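Local coordinates for N-alpha-acetyltransferase 35, NatC auxiliary subunit (Saccharomyces cerevisiae, PDB 6YGA), which serves as the auxiliary subunit of the NatC N-terminal acetyltransferase, which acetylates the N-terminal Met of the L-A virus Gag protein, at residues L311-A316 / Y323-F328; E317-T322 / V368-A373; Q362-H367 / C436-F441; L541-N546 / I644-Q649; G653-N656 / L660-G663. All blocks are in the same frame, centred on the assembly; numbering follows the deposited sequence.

Contact 1: L311-A316 / Y323-F328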
# COMPACT_ATOMS: atom_id res chain seq x y z
N LEU B 311 0.80 20.50 -9.92
CA LEU B 311 0.29 21.84 -10.22
C LEU B 311 -0.13 22.00 -11.67
O LEU B 311 -0.83 22.97 -11.99
CB LEU B 311 1.36 22.88 -9.88
CG LEU B 311 1.99 22.72 -8.49
CD1 LEU B 311 3.15 23.68 -8.31
CD2 LEU B 311 0.94 22.91 -7.41
N LEU B 312 0.27 21.08 -12.56
CA LEU B 312 -0.08 21.22 -13.98
C LEU B 312 -1.57 21.06 -14.21
O LEU B 312 -2.10 21.61 -15.19
CB LEU B 312 0.69 20.20 -14.82
CG LEU B 312 2.21 20.33 -14.92
CD1 LEU B 312 2.81 19.16 -15.70
CD2 LEU B 312 2.58 21.66 -15.57
N VAL B 313 -2.26 20.33 -13.34
CA VAL B 313 -3.68 20.08 -13.55
C VAL B 313 -4.50 21.35 -13.43
O VAL B 313 -5.64 21.40 -13.90
CB VAL B 313 -4.19 19.01 -12.57
CG1 VAL B 313 -4.36 19.60 -11.17
CG2 VAL B 313 -5.49 18.39 -13.06
N ASP B 314 -3.94 22.40 -12.83
CA ASP B 314 -4.65 23.67 -12.74
C ASP B 314 -4.85 24.30 -14.11
O ASP B 314 -5.78 25.09 -14.30
CB ASP B 314 -3.89 24.62 -11.81
CG ASP B 314 -4.62 25.93 -11.59
OD1 ASP B 314 -5.74 25.91 -11.03
OD2 ASP B 314 -4.07 26.99 -11.98
N LYS B 315 -4.01 23.95 -15.08
CA LYS B 315 -4.09 24.50 -16.43
C LYS B 315 -5.13 23.81 -17.30
O LYS B 315 -5.25 24.17 -18.48
CB LYS B 315 -2.72 24.41 -17.11
CG LYS B 315 -1.65 25.28 -16.47
CD LYS B 315 -0.27 24.68 -16.67
CE LYS B 315 0.00 24.34 -18.12
NZ LYS B 315 1.31 23.65 -18.29
N ALA B 316 -5.86 22.84 -16.76
CA ALA B 316 -6.82 22.10 -17.57
C ALA B 316 -8.00 22.99 -17.96
O ALA B 316 -8.50 23.78 -17.16
CB ALA B 316 -7.32 20.88 -16.80
N TYR B 323 -9.26 14.24 -16.87
CA TYR B 323 -9.41 12.79 -16.89
C TYR B 323 -8.11 12.11 -17.33
O TYR B 323 -7.64 11.18 -16.68
CB TYR B 323 -10.57 12.41 -17.81
CG TYR B 323 -10.80 10.93 -18.01
CD1 TYR B 323 -11.60 10.20 -17.13
CD2 TYR B 323 -10.25 10.27 -19.09
CE1 TYR B 323 -11.82 8.85 -17.32
CE2 TYR B 323 -10.46 8.92 -19.29
CZ TYR B 323 -11.25 8.21 -18.41
OH TYR B 323 -11.46 6.87 -18.61
N GLN B 324 -7.51 12.60 -18.42
CA GLN B 324 -6.25 12.03 -18.89
C GLN B 324 -5.09 12.36 -17.96
O GLN B 324 -4.13 11.59 -17.88
CB GLN B 324 -5.96 12.51 -20.31
CG GLN B 324 -6.96 12.01 -21.35
CD GLN B 324 -6.70 10.57 -21.78
OE1 GLN B 324 -6.49 9.69 -20.95
NE2 GLN B 324 -6.73 10.34 -23.09
N PHE B 325 -5.15 13.50 -17.27
CA PHE B 325 -4.14 13.78 -16.26
C PHE B 325 -4.20 12.75 -15.14
O PHE B 325 -3.16 12.25 -14.70
CB PHE B 325 -4.32 15.20 -15.69
CG PHE B 325 -3.32 15.56 -14.63
CD1 PHE B 325 -3.57 15.27 -13.29
CD2 PHE B 325 -2.13 16.19 -14.96
CE1 PHE B 325 -2.65 15.60 -12.31
CE2 PHE B 325 -1.20 16.52 -13.98
CZ PHE B 325 -1.46 16.23 -12.66
N ALA B 326 -5.40 12.41 -14.68
CA ALA B 326 -5.53 11.39 -13.65
C ALA B 326 -5.10 10.02 -14.15
O ALA B 326 -4.63 9.19 -13.36
CB ALA B 326 -6.97 11.34 -13.13
N LYS B 327 -5.27 9.75 -15.45
CA LYS B 327 -4.93 8.43 -15.96
C LYS B 327 -3.43 8.23 -16.10
O LYS B 327 -2.96 7.09 -16.08
CB LYS B 327 -5.61 8.20 -17.32
CG LYS B 327 -7.11 7.98 -17.23
CD LYS B 327 -7.46 6.51 -17.06
CE LYS B 327 -7.19 5.74 -18.35
NZ LYS B 327 -7.62 4.31 -18.26
N PHE B 328 -2.66 9.31 -16.22
CA PHE B 328 -1.26 9.21 -16.57
C PHE B 328 -0.29 9.80 -15.55
O PHE B 328 0.88 9.41 -15.56
CB PHE B 328 -0.99 9.89 -17.92
CG PHE B 328 -1.47 9.10 -19.11
CD1 PHE B 328 -0.68 8.10 -19.65
CD2 PHE B 328 -2.70 9.36 -19.69
CE1 PHE B 328 -1.10 7.37 -20.75
CE2 PHE B 328 -3.13 8.63 -20.79
CZ PHE B 328 -2.33 7.64 -21.32
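Val313 and Phe325 face each other with their CA atoms 6.9 Å apart, the valine on a short 3-10 turn spanning 313-315 and the phenylalanine on helix 319-328. The 3-10 turn is carried by backbone bonds such as Lys315 N to Leu312 O at 3.0 Å. Between the two segments the contact is wholly apolar. Val313 sits over one face of the Phe325 ring: its CB lies 3.8 Å from the ring centroid, only 11° off the normal, which makes a CH-pi contact almost centred on the ring. The CG2 branch leans over the near side of the same face, with Val313 CG2 3.7 Å from Phe325 CD1. With Phe325 CG anti to the backbone N (chi1 179°), the ring reaches out from its helix and crosses the valine side chain at about a right angle. Here the chain turns from helix 298-311 into helix 319-328; both segments belong to the region assigned to the NAA35-like family of TPR repeats, and the contact ties the connection back onto the second helix. Leu312 adds a looser apolar touch, its CB 4.2 Å from Phe325 CE2 and oblique to the ring. Phe346 and Phe347 of helix 337-347 pack against Val313, while Val667 and the nearly parallel ring of Phe329 meet Phe325. Asp314 of the same turn forms a salt bridge with Lys357.

Contact 2: E317-T322 / V368-A373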
# COMPACT_ATOMS: atom_id res chain seq x y z
N GLU B 317 -8.42 22.85 -19.21
CA GLU B 317 -9.54 23.62 -19.75
C GLU B 317 -10.73 22.75 -20.11
O GLU B 317 -11.72 23.27 -20.65
CB GLU B 317 -9.09 24.42 -20.98
CG GLU B 317 -8.32 25.70 -20.65
CD GLU B 317 -9.13 26.69 -19.84
OE1 GLU B 317 -8.75 26.96 -18.68
OE2 GLU B 317 -10.15 27.20 -20.35
N SER B 318 -10.69 21.45 -19.83
CA SER B 318 -11.80 20.57 -20.13
C SER B 318 -11.77 19.38 -19.19
O SER B 318 -10.77 19.11 -18.52
CB SER B 318 -11.77 20.10 -21.59
OG SER B 318 -10.68 19.22 -21.83
N ALA B 319 -12.90 18.66 -19.13
CA ALA B 319 -12.97 17.46 -18.31
C ALA B 319 -12.07 16.36 -18.86
O ALA B 319 -11.56 15.54 -18.09
CB ALA B 319 -14.41 16.97 -18.22
N LEU B 320 -11.86 16.33 -20.17
CA LEU B 320 -11.00 15.31 -20.75
C LEU B 320 -9.54 15.53 -20.38
O LEU B 320 -8.78 14.56 -20.24
CB LEU B 320 -11.17 15.29 -22.27
CG LEU B 320 -10.49 14.15 -23.04
CD1 LEU B 320 -10.77 12.82 -22.37
CD2 LEU B 320 -10.98 14.14 -24.48
N GLU B 321 -9.13 16.79 -20.20
CA GLU B 321 -7.75 17.06 -19.82
C GLU B 321 -7.47 16.65 -18.38
O GLU B 321 -6.39 16.14 -18.07
CB GLU B 321 -7.42 18.54 -20.05
CG GLU B 321 -7.24 18.89 -21.53
CD GLU B 321 -6.93 20.36 -21.76
OE1 GLU B 321 -7.07 21.15 -20.81
OE2 GLU B 321 -6.56 20.72 -22.90
N THR B 322 -8.44 16.86 -17.48
CA THR B 322 -8.29 16.35 -16.11
C THR B 322 -8.35 14.83 -16.09
O THR B 322 -7.58 14.18 -15.37
CB THR B 322 -9.37 16.93 -15.20
OG1 THR B 322 -10.67 16.59 -15.70
CG2 THR B 322 -9.24 18.44 -15.10
N VAL B 368 -20.03 13.99 -18.87
CA VAL B 368 -21.11 13.42 -19.66
C VAL B 368 -21.23 14.15 -20.99
O VAL B 368 -21.45 13.53 -22.04
CB VAL B 368 -22.43 13.46 -18.87
CG1 VAL B 368 -23.57 12.91 -19.72
CG2 VAL B 368 -22.29 12.68 -17.57
N LYS B 369 -21.09 15.48 -20.97
CA LYS B 369 -21.25 16.27 -22.18
C LYS B 369 -20.16 15.95 -23.20
O LYS B 369 -20.45 15.82 -24.40
CB LYS B 369 -21.25 17.76 -21.84
CG LYS B 369 -21.12 18.68 -23.03
CD LYS B 369 -21.58 20.08 -22.67
CE LYS B 369 -20.84 21.14 -23.47
NZ LYS B 369 -19.41 21.25 -23.07
N GLU B 370 -18.91 15.83 -22.76
CA GLU B 370 -17.84 15.57 -23.71
C GLU B 370 -17.90 14.15 -24.26
O GLU B 370 -17.42 13.90 -25.37
CB GLU B 370 -16.48 15.86 -23.07
CG GLU B 370 -16.29 17.33 -22.69
CD GLU B 370 -14.97 17.61 -21.97
OE1 GLU B 370 -13.98 16.90 -22.23
OE2 GLU B 370 -14.93 18.53 -21.13
N PHE B 371 -18.49 13.22 -23.51
CA PHE B 371 -18.63 11.85 -23.97
C PHE B 371 -19.87 11.63 -24.83
O PHE B 371 -19.84 10.80 -25.75
CB PHE B 371 -18.66 10.89 -22.78
CG PHE B 371 -18.83 9.45 -23.16
CD1 PHE B 371 -17.74 8.68 -23.53
CD2 PHE B 371 -20.09 8.85 -23.14
CE1 PHE B 371 -17.89 7.35 -23.88
CE2 PHE B 371 -20.25 7.52 -23.50
CZ PHE B 371 -19.15 6.77 -23.87
N SER B 372 -20.95 12.36 -24.57
CA SER B 372 -22.20 12.16 -25.29
C SER B 372 -22.57 13.31 -26.22
O SER B 372 -23.44 13.12 -27.08
CB SER B 372 -23.36 11.94 -24.31
OG SER B 372 -23.68 13.14 -23.63
N ALA B 373 -21.95 14.48 -26.06
CA ALA B 373 -22.22 15.64 -26.91
C ALA B 373 -23.68 16.07 -26.82
O ALA B 373 -24.29 16.45 -27.82
CB ALA B 373 -21.81 15.38 -28.36
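Glu370 OE2 accepts from Ala319 N at 2.9 Å, the firmer of two bonds by which one carboxylate receives the first turn of helix 319-328. The N-H comes in on the syn side of OE2, 16° out of the carboxylate plane, and the bond is bent to 146°. The other oxygen, Glu370 OE1, takes Leu320 N at 3.0 Å in a weak bond, with an angle of 132°. Thus both oxygens engage successive backbone N-H groups, which should hold the carboxylate against turning. The glutamate gets there by extending beyond CG from helix 360-372. Close carbons line its end: Ala319 CB is 3.3 Å from Glu370 OE2, and Leu320 CB is 3.2 Å from Glu370 OE1. A carboxylate from one helix therefore meets the N-terminus of another within the TPR-like helical region, where the helix dipole would probably favour its negative charge. Ser318 is the N-cap residue of that helix; its OG accepts weakly from Glu321 N. Just ahead, Glu317 N donates to Glu321 OE1 at 2.7 Å in an almost straight bond, while Arg665 forms a salt bridge with Glu321 OE2. Leu366 and His367 of helix 360-372 also pack against Ala319, and Phe537 of helix 511-564 lies against Leu320.

Contact 3: Q362-H367 / C436-F441. With EDO (1,2-ethanediol), chain C; EDO (1,2-ethanediol), chain D.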
# COMPACT_ATOMS: atom_id res chain seq x y z
N GLN B 362 -21.39 20.41 -11.81
CA GLN B 362 -20.92 20.97 -13.07
C GLN B 362 -19.76 20.17 -13.64
O GLN B 362 -19.70 19.91 -14.85
CB GLN B 362 -20.52 22.43 -12.88
CG GLN B 362 -21.67 23.39 -12.64
CD GLN B 362 -21.19 24.80 -12.39
OE1 GLN B 362 -19.99 25.05 -12.27
NE2 GLN B 362 -22.13 25.74 -12.32
N PHE B 363 -18.83 19.77 -12.78
CA PHE B 363 -17.69 18.97 -13.22
C PHE B 363 -18.14 17.62 -13.76
O PHE B 363 -17.60 17.13 -14.76
CB PHE B 363 -16.72 18.80 -12.05
CG PHE B 363 -15.44 18.12 -12.40
CD1 PHE B 363 -14.52 18.72 -13.25
CD2 PHE B 363 -15.12 16.88 -11.86
CE1 PHE B 363 -13.33 18.10 -13.56
CE2 PHE B 363 -13.94 16.26 -12.17
CZ PHE B 363 -13.04 16.87 -13.02
N TYR B 364 -19.12 16.99 -13.10
CA TYR B 364 -19.63 15.71 -13.57
C TYR B 364 -20.35 15.85 -14.90
O TYR B 364 -20.14 15.05 -15.82
CB TYR B 364 -20.56 15.10 -12.52
CG TYR B 364 -21.44 13.99 -13.05
CD1 TYR B 364 -20.96 12.69 -13.17
CD2 TYR B 364 -22.76 14.23 -13.42
CE1 TYR B 364 -21.76 11.68 -13.65
CE2 TYR B 364 -23.57 13.22 -13.90
CZ TYR B 364 -23.06 11.94 -14.01
OH TYR B 364 -23.86 10.93 -14.49
N LEU B 365 -21.20 16.88 -15.03
CA LEU B 365 -21.94 17.07 -16.27
C LEU B 365 -21.01 17.38 -17.44
O LEU B 365 -21.35 17.09 -18.60
CB LEU B 365 -22.98 18.17 -16.10
CG LEU B 365 -24.11 17.86 -15.12
CD1 LEU B 365 -25.00 19.07 -14.96
CD2 LEU B 365 -24.92 16.66 -15.60
N LEU B 366 -19.83 17.95 -17.17
CA LEU B 366 -18.86 18.17 -18.23
C LEU B 366 -18.35 16.85 -18.79
O LEU B 366 -18.15 16.72 -20.00
CB LEU B 366 -17.70 19.02 -17.72
CG LEU B 366 -17.83 20.54 -17.88
CD1 LEU B 366 -16.70 21.24 -17.15
CD2 LEU B 366 -17.83 20.92 -19.35
N HIS B 367 -18.13 15.86 -17.92
CA HIS B 367 -17.70 14.55 -18.40
C HIS B 367 -18.76 13.92 -19.29
O HIS B 367 -18.45 13.38 -20.36
CB HIS B 367 -17.37 13.63 -17.23
CG HIS B 367 -16.12 14.01 -16.50
ND1 HIS B 367 -16.02 15.14 -15.72
CD2 HIS B 367 -14.91 13.40 -16.44
CE1 HIS B 367 -14.81 15.22 -15.21
NE2 HIS B 367 -14.11 14.17 -15.63
N CYS B 436 -27.04 6.80 -17.95
CA CYS B 436 -26.83 5.35 -17.95
C CYS B 436 -25.71 4.96 -18.90
O CYS B 436 -24.87 4.11 -18.57
CB CYS B 436 -28.14 4.64 -18.32
SG CYS B 436 -28.05 2.84 -18.43
N SER B 437 -25.65 5.60 -20.07
CA SER B 437 -24.59 5.29 -21.04
C SER B 437 -23.22 5.66 -20.49
O SER B 437 -22.27 4.86 -20.57
CB SER B 437 -24.87 6.01 -22.36
OG SER B 437 -23.71 6.09 -23.17
N TRP B 438 -23.08 6.87 -19.93
CA TRP B 438 -21.79 7.29 -19.41
C TRP B 438 -21.37 6.45 -18.21
O TRP B 438 -20.19 6.11 -18.06
CB TRP B 438 -21.83 8.77 -19.03
CG TRP B 438 -20.52 9.28 -18.49
CD1 TRP B 438 -19.49 9.82 -19.20
CD2 TRP B 438 -20.11 9.29 -17.11
NE1 TRP B 438 -18.46 10.17 -18.35
CE2 TRP B 438 -18.82 9.85 -17.07
CE3 TRP B 438 -20.70 8.87 -15.92
CZ2 TRP B 438 -18.11 10.01 -15.88
CZ3 TRP B 438 -20.00 9.03 -14.74
CH2 TRP B 438 -18.72 9.59 -14.72
N THR B 439 -22.32 6.12 -17.33
CA THR B 439 -22.01 5.23 -16.21
C THR B 439 -21.52 3.88 -16.70
O THR B 439 -20.58 3.31 -16.13
CB THR B 439 -23.25 5.07 -15.32
OG1 THR B 439 -23.77 6.35 -14.97
CG2 THR B 439 -22.89 4.31 -14.04
N TYR B 440 -22.14 3.35 -17.76
CA TYR B 440 -21.71 2.06 -18.29
C TYR B 440 -20.29 2.13 -18.81
O TYR B 440 -19.49 1.22 -18.59
CB TYR B 440 -22.67 1.60 -19.39
CG TYR B 440 -22.34 0.25 -19.97
CD1 TYR B 440 -22.39 -0.90 -19.18
CD2 TYR B 440 -21.99 0.11 -21.30
CE1 TYR B 440 -22.10 -2.14 -19.71
CE2 TYR B 440 -21.69 -1.12 -21.84
CZ TYR B 440 -21.75 -2.24 -21.04
OH TYR B 440 -21.45 -3.47 -21.58
N PHE B 441 -19.94 3.23 -19.50
CA PHE B 441 -18.58 3.39 -20.00
C PHE B 441 -17.57 3.38 -18.86
O PHE B 441 -16.52 2.74 -18.96
CB PHE B 441 -18.46 4.69 -20.80
CG PHE B 441 -17.04 5.11 -21.02
CD1 PHE B 441 -16.26 4.50 -21.99
CD2 PHE B 441 -16.48 6.12 -20.25
CE1 PHE B 441 -14.95 4.88 -22.19
CE2 PHE B 441 -15.17 6.51 -20.45
CZ PHE B 441 -14.40 5.89 -21.41
C1 EDO C . -14.93 12.05 -19.96
O1 EDO C . -15.99 11.80 -20.90
C2 EDO C . -14.64 10.79 -19.16
O2 EDO C . -15.81 10.39 -18.43
C1 EDO D . -21.53 20.71 -18.22
O1 EDO D . -21.06 21.74 -17.34
C2 EDO D . -22.53 21.27 -19.23
O2 EDO D . -23.23 20.18 -19.83
O HOH W 1 -22.91 8.48 -13.41
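The Tyr364 ring turns its edge toward the face of the six-membered ring of Trp438, a T-shaped (edge-to-face) pair with planes at 87° and centroids 5.1 Å apart; nearby, His367 CE1 lies over one face of the Phe363 ring, offset toward the rim. The aromatic pair joins helices 360-372 and 433-456 in the buried interior of the TPR-like helical region. With CG anti to the backbone N (chi1 163°), Tyr364 brings its CE1 to 3.4 Å from Trp438 CZ3, the closest approach. At the indole edge, Trp438 NE1 donates to O2 of an ethanediol at 2.7 Å; O1 of this molecule, probably from the crystallisation liquor, donates to His367 O, so the diol bridges the two helices. His367 is fixed at both ring nitrogens. ND1 gives a hydrogen bond to Phe363 O, 2.7 Å away and within 4° of the imidazole plane, and NE2 is hydrogen-bonded to Tyr399 OH of helix 386-402. The His367 CB comes 3.8 Å from Trp438 NE1. Ile388, Ser391 and Ser392 of helix 386-402 pack against Tyr364. Its phenol is linked to the second helix through a water that lies 2.8 Å from Tyr364 OH and donates to Thr439 OG1.

Contact 4: L541-N546 / I644-Q649. With EDO (1,2-ethanediol), chain E; EDO (1,2-ethanediol), chain F; EDO (1,2-ethanediol), chain G.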
# COMPACT_ATOMS: atom_id res chain seq x y z
N LEU B 541 -10.92 6.53 -28.39
CA LEU B 541 -11.29 5.43 -27.49
C LEU B 541 -11.43 4.12 -28.26
O LEU B 541 -11.06 3.06 -27.75
CB LEU B 541 -12.59 5.77 -26.76
CG LEU B 541 -12.54 6.91 -25.75
CD1 LEU B 541 -13.92 7.14 -25.14
CD2 LEU B 541 -11.52 6.63 -24.66
N LEU B 542 -11.97 4.18 -29.48
CA LEU B 542 -12.10 2.97 -30.28
C LEU B 542 -10.73 2.42 -30.66
O LEU B 542 -10.52 1.20 -30.64
CB LEU B 542 -12.93 3.25 -31.53
CG LEU B 542 -14.44 3.28 -31.30
CD1 LEU B 542 -15.16 3.87 -32.50
CD2 LEU B 542 -14.95 1.88 -31.02
N LYS B 543 -9.79 3.30 -31.00
CA LYS B 543 -8.43 2.85 -31.32
C LYS B 543 -7.74 2.27 -30.10
O LYS B 543 -7.01 1.27 -30.20
CB LYS B 543 -7.61 4.00 -31.91
CG LYS B 543 -7.53 3.98 -33.42
CD LYS B 543 -6.25 4.63 -33.92
CE LYS B 543 -6.05 4.35 -35.40
NZ LYS B 543 -5.98 2.88 -35.68
N GLU B 544 -7.94 2.88 -28.93
CA GLU B 544 -7.29 2.36 -27.73
C GLU B 544 -7.89 1.03 -27.31
O GLU B 544 -7.15 0.11 -26.93
CB GLU B 544 -7.40 3.37 -26.58
CG GLU B 544 -6.79 2.85 -25.29
CD GLU B 544 -6.59 3.93 -24.25
OE1 GLU B 544 -7.59 4.56 -23.85
OE2 GLU B 544 -5.43 4.14 -23.82
N ILE B 545 -9.22 0.90 -27.36
CA ILE B 545 -9.84 -0.35 -26.92
C ILE B 545 -9.54 -1.48 -27.90
O ILE B 545 -9.45 -2.65 -27.50
CB ILE B 545 -11.35 -0.16 -26.71
CG1 ILE B 545 -11.94 -1.35 -25.96
CG2 ILE B 545 -12.07 0.02 -28.04
CD1 ILE B 545 -11.26 -1.61 -24.62
N ASN B 546 -9.37 -1.16 -29.19
CA ASN B 546 -8.98 -2.19 -30.14
C ASN B 546 -7.55 -2.66 -29.92
O ASN B 546 -7.23 -3.82 -30.18
CB ASN B 546 -9.17 -1.69 -31.57
CG ASN B 546 -10.57 -1.94 -32.10
OD1 ASN B 546 -10.95 -3.08 -32.35
ND2 ASN B 546 -11.35 -0.87 -32.26
N ILE B 644 -0.72 2.06 -32.36
CA ILE B 644 -0.01 2.84 -31.35
C ILE B 644 0.67 4.04 -32.00
O ILE B 644 0.63 5.15 -31.47
CB ILE B 644 0.99 1.96 -30.59
CG1 ILE B 644 0.26 0.89 -29.77
CG2 ILE B 644 1.88 2.80 -29.68
CD1 ILE B 644 1.19 -0.02 -28.99
N ASP B 645 1.29 3.83 -33.16
CA ASP B 645 1.98 4.92 -33.85
C ASP B 645 1.00 6.03 -34.21
O ASP B 645 1.30 7.21 -34.01
CB ASP B 645 2.68 4.39 -35.10
CG ASP B 645 4.00 3.71 -34.77
OD1 ASP B 645 4.39 3.73 -33.59
OD2 ASP B 645 4.64 3.16 -35.70
N GLU B 646 -0.17 5.67 -34.75
CA GLU B 646 -1.17 6.68 -35.09
C GLU B 646 -1.60 7.47 -33.87
O GLU B 646 -1.77 8.70 -33.94
CB GLU B 646 -2.39 6.01 -35.74
CG GLU B 646 -2.12 5.34 -37.08
CD GLU B 646 -3.37 4.75 -37.71
OE1 GLU B 646 -4.37 5.49 -37.86
OE2 GLU B 646 -3.36 3.55 -38.05
N ILE B 647 -1.79 6.80 -32.73
CA ILE B 647 -2.15 7.50 -31.51
C ILE B 647 -1.03 8.44 -31.08
O ILE B 647 -1.28 9.57 -30.64
CB ILE B 647 -2.51 6.49 -30.40
CG1 ILE B 647 -3.76 5.70 -30.79
CG2 ILE B 647 -2.71 7.19 -29.06
CD1 ILE B 647 -4.27 4.76 -29.71
N MSE B 648 0.22 8.00 -31.22
CA MSE B 648 1.36 8.82 -30.82
C MSE B 648 1.47 10.07 -31.70
O MSE B 648 1.75 11.15 -31.20
CB MSE B 648 2.66 8.00 -30.85
CG MSE B 648 2.69 6.88 -29.80
SE MSE B 648 4.37 5.87 -29.72
CE MSE B 648 5.51 7.23 -28.89
N GLN B 649 1.23 9.91 -33.01
CA GLN B 649 1.18 11.08 -33.89
C GLN B 649 0.09 12.04 -33.45
O GLN B 649 0.30 13.26 -33.41
CB GLN B 649 0.96 10.65 -35.34
CG GLN B 649 1.91 9.57 -35.85
CD GLN B 649 3.36 10.00 -35.85
OE1 GLN B 649 3.67 11.19 -35.79
NE2 GLN B 649 4.26 9.03 -35.93
C1 EDO E . -4.21 -0.12 -24.81
O1 EDO E . -4.29 -0.97 -23.66
C2 EDO E . -3.79 1.29 -24.41
O2 EDO E . -4.51 1.71 -23.24
C1 EDO F . -3.82 4.88 -19.44
O1 EDO F . -3.64 3.95 -18.37
C2 EDO F . -4.60 4.22 -20.57
O2 EDO F . -4.88 5.17 -21.60
C1 EDO G . 7.77 1.12 -35.10
O1 EDO G . 7.15 2.39 -34.90
C2 EDO G . 9.28 1.28 -35.07
O2 EDO G . 9.70 1.69 -33.76
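Charge and hydrocarbon share the contact between Lys543 and the pair Glu646 and Ile647. The ionic component is a long salt bridge, Lys543 NZ to Glu646 OE2 at 3.6 Å. The two side chains cross at about a right angle, and the lysine bends at its last torsion (chi4 -59°); as a result its CE, 3.2 Å from Glu646 OE1, lies nearer the carboxylate than the ammonium does. Lys543 NZ also has a weak hydrogen bond to Ser643 OG.

The apolar component lies alongside. Ile647 slides past the aliphatic part of Lys543 in the opposite direction, its CD1 4.1 Å from Lys543 CB and 4.2 Å from Glu544 N. Tyr540, Ile547 and, from helix 668-701, Tyr675 also touch Ile647.

Helices 511-564 and 619-653 run roughly antiparallel here, their local axes 10.4 Å apart at an angle of 145°, two long neighbours in the helical bundle. Beside the apolar patch, Glu544 OE2 accepts hydrogen bonds from two ethanediols, both probably from the crystallisation liquor, with a weak third from Tyr675 OH.

Because Glu646 is exposed and its ion pair long, solvent probably screens the charges, and the lysine methylenes against Ile647 make up much of the join.

Contact 5: G653-N656 / L660-G663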
# COMPACT_ATOMS: atom_id res chain seq x y z
N GLY B 653 0.52 15.87 -32.39
CA GLY B 653 -0.09 16.91 -33.20
C GLY B 653 -1.03 17.82 -32.44
O GLY B 653 -1.19 18.99 -32.79
N GLY B 654 -1.67 17.30 -31.39
CA GLY B 654 -2.64 18.06 -30.63
C GLY B 654 -4.07 17.66 -30.97
O GLY B 654 -4.33 16.79 -31.80
N ASP B 655 -5.00 18.34 -30.30
CA ASP B 655 -6.42 18.02 -30.39
C ASP B 655 -7.16 18.82 -31.45
O ASP B 655 -8.38 18.63 -31.60
CB ASP B 655 -7.09 18.22 -29.03
CG ASP B 655 -6.94 17.02 -28.12
OD1 ASP B 655 -6.38 16.00 -28.56
OD2 ASP B 655 -7.39 17.09 -26.95
N ASN B 656 -6.48 19.69 -32.20
CA ASN B 656 -7.14 20.54 -33.19
C ASN B 656 -6.83 20.12 -34.62
O ASN B 656 -6.90 20.95 -35.53
CB ASN B 656 -6.75 22.00 -32.97
CG ASN B 656 -7.25 22.56 -31.65
OD1 ASN B 656 -6.46 22.99 -30.81
ND2 ASN B 656 -8.56 22.55 -31.47
N LEU B 660 -8.28 12.87 -34.29
CA LEU B 660 -8.32 12.34 -32.94
C LEU B 660 -8.37 13.47 -31.92
O LEU B 660 -7.79 14.54 -32.13
CB LEU B 660 -7.11 11.45 -32.64
CG LEU B 660 -6.94 10.15 -33.43
CD1 LEU B 660 -5.58 9.52 -33.16
CD2 LEU B 660 -8.06 9.17 -33.12
N VAL B 661 -9.05 13.20 -30.81
CA VAL B 661 -9.01 14.05 -29.62
C VAL B 661 -8.63 13.15 -28.45
O VAL B 661 -9.40 12.25 -28.08
CB VAL B 661 -10.35 14.75 -29.37
CG1 VAL B 661 -10.37 15.40 -27.99
CG2 VAL B 661 -10.61 15.79 -30.44
N THR B 662 -7.44 13.38 -27.88
CA THR B 662 -6.93 12.57 -26.79
C THR B 662 -6.91 13.29 -25.45
O THR B 662 -6.87 12.61 -24.41
CB THR B 662 -5.50 12.08 -27.10
OG1 THR B 662 -4.61 13.20 -27.16
CG2 THR B 662 -5.47 11.35 -28.43
N GLY B 663 -6.93 14.62 -25.43
CA GLY B 663 -6.95 15.35 -24.18
C GLY B 663 -5.71 15.17 -23.33
O GLY B 663 -5.78 15.31 -22.10
O HOH W 2 -4.17 14.69 -29.32
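A side-chain-to-backbone contact closes the loop between helices 619-653 and 668-701, with the carboxylate of Asp655 receiving the backbone of 662-663. Its CG stands anti to the carbonyl carbon (chi1 -84°), which brings the carboxylate over to both N-H groups. Asp655 OD1 accepts from Thr662 N at 2.9 Å, approached on the syn side but 34° out of the carboxylate plane. Asp655 OD2 uses its syn lone pair for Gly663 N, also at 2.9 Å; a weak longer bond runs from Gly663 N to OD1. Two glycines adopt positive phi here, Gly654 just after helix 619-653 and Gly663 at phi 65°, a conformation that glycine accepts readily. Val661 lies alongside the acid, its CG1 3.6 Å from Asp655 OD2. A water donates to Asp655 OD1 at 2.7 Å and is bonded to Thr662 OG1, which is also hydrogen-bonded to Thr664 OG1. Tyr540 of helix 511-564 packs against Leu660 and Thr662. The negative charge is met by backbone N-H groups and a water, and the acid probably stays ionised.

In the fold
The five contacts lie in the same helical region and differ mainly in depth. Contacts 1 and 3 are buried and aromatic; the other three are only partly buried, contacts 2 and 5 resting on carboxylates and contact 4 mixing a long ion pair with hydrocarbon packing. Contacts 1 and 2 share helix 319-328, and contacts 2 and 3 share helix 360-372, making a chain of neighbours in which Ala319 packs on His367 and Phe371 on Phe441. Contact 5 joins this group through Gln324 NE2, which probably donates to Thr662 O, and through Leu320 against Val661. Contact 4 meets contacts 2 and 3 through Leu541, against Phe371 and Phe441, and contact 5 through Leu660 near Glu646.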